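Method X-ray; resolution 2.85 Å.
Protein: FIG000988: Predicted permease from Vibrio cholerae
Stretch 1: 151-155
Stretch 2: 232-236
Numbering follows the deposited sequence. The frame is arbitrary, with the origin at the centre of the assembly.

Stretch 1, residues 151-155: RSPDG
Stretch 2 232-236: GLIGQ

Residues 152-155 fold into a type I beta turn that packs against residues 232-235 of a strand that begins earlier in the same chain. Arg151 leads in with extended angles (phi/psi -128/139), Ser152 follows at -78/159, and Pro153 (-52/-26) and Asp154 (-66/-37) occupy the turn's central positions. Gly155 closes it at 80/-4, where a CB would jam against the preceding carbonyl, and its N makes a weak hydrogen bond to Ser152 O at 2.6 Å. The strand is extended at Gly232 (-160/153) and Leu233 (-91/136), bends at Ile234 (-109/-45), and straightens at Gly235 (-176/178). In register, Ser152 CA lies 5.5 Å from Ile234 CA, and Pro153 CA 5.1 Å from Gly235 CA.

One hydrogen bond joins the stretches: Asp154 N donates to Ile234 O at 3.2 Å, with an N-H...O angle of 143°. The CA-to-CB bonds of Ser152, Pro153 and Asp154 all point toward the strand. Asp154, chi1 m (-72°) and chi2 0°, crowds the same carbonyl: its CG is 2.9 Å from Ile234 O and its OD1 3.0 Å from that oxygen, an approach of two acceptors that is not a hydrogen bond. Asp154 OD1 also sits 3.2 Å from Gly235 CA, and OD2 3.9 Å from Leu233 CG; Leu233 is t, p.

Ile234 (m, t) is buried and loses the most surface here; its CG2 meets Pro153 CD at 3.5 Å, an apolar contact with the exo-puckered proline ring. Ser152 (m, -61°), also buried, places its CB 3.5 Å from Ile234 O and its OG 3.9 Å from Ile234 CG1, while that hydroxyl hydrogen-bonds elsewhere in the structure. Gly235 suits the close approach because an ideal CB would lie 2.9 Å from Pro153 CB, a clash. In all, 224 Å² is buried, summed over both sides.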

# COMPACT_ATOMS: atom_id res chain seq x y z
N ARG D 151 9.11 -27.78 19.52
CA ARG D 151 10.43 -28.33 19.80
C ARG D 151 11.25 -27.30 20.56
O ARG D 151 11.21 -26.11 20.24
CB ARG D 151 11.17 -28.73 18.52
CG ARG D 151 10.65 -30.00 17.87
CD ARG D 151 11.62 -30.50 16.81
N SER D 152 12.00 -27.76 21.55
CA SER D 152 12.83 -26.85 22.33
C SER D 152 14.10 -26.48 21.57
O SER D 152 14.51 -27.21 20.66
CB SER D 152 13.20 -27.49 23.66
OG SER D 152 12.03 -27.77 24.41
N PRO D 153 14.73 -25.35 21.92
CA PRO D 153 16.03 -25.02 21.31
C PRO D 153 17.04 -26.15 21.38
O PRO D 153 17.96 -26.21 20.55
CB PRO D 153 16.49 -23.80 22.12
CG PRO D 153 15.24 -23.17 22.58
CD PRO D 153 14.26 -24.29 22.82
N ASP D 154 16.92 -27.04 22.37
CA ASP D 154 17.74 -28.24 22.38
C ASP D 154 17.40 -29.14 21.21
O ASP D 154 18.29 -29.76 20.61
CB ASP D 154 17.58 -28.98 23.71
CG ASP D 154 18.25 -28.26 24.87
OD1 ASP D 154 18.83 -27.18 24.64
OD2 ASP D 154 18.19 -28.76 26.01
N GLY D 155 16.11 -29.23 20.86
CA GLY D 155 15.67 -30.14 19.82
C GLY D 155 15.50 -31.58 20.26
O GLY D 155 15.03 -32.39 19.45
N GLY D 232 13.04 -29.25 34.09
CA GLY D 232 13.67 -29.78 32.90
C GLY D 232 14.34 -28.68 32.12
O GLY D 232 13.94 -27.51 32.20
N LEU D 233 15.38 -29.04 31.37
CA LEU D 233 16.15 -28.07 30.60
C LEU D 233 15.57 -27.93 29.20
O LEU D 233 15.24 -28.92 28.55
CB LEU D 233 17.62 -28.48 30.52
CG LEU D 233 18.53 -27.52 29.73
CD1 LEU D 233 18.59 -26.15 30.40
CD2 LEU D 233 19.93 -28.08 29.56
N ILE D 234 15.45 -26.68 28.74
CA ILE D 234 14.91 -26.39 27.43
C ILE D 234 16.00 -25.89 26.48
O ILE D 234 16.07 -26.34 25.33
CB ILE D 234 13.76 -25.36 27.53
CG1 ILE D 234 12.45 -26.07 27.88
CG2 ILE D 234 13.61 -24.54 26.25
CD1 ILE D 234 11.24 -25.19 27.72
N GLY D 235 16.86 -24.99 26.93
CA GLY D 235 17.89 -24.46 26.06
C GLY D 235 18.81 -23.54 26.83
O GLY D 235 18.62 -23.28 28.02
N GLN D 236 19.81 -23.03 26.11
CA GLN D 236 20.78 -22.11 26.68
C GLN D 236 21.47 -21.30 25.58
O GLN D 236 21.34 -20.07 25.51
CB GLN D 236 21.82 -22.87 27.51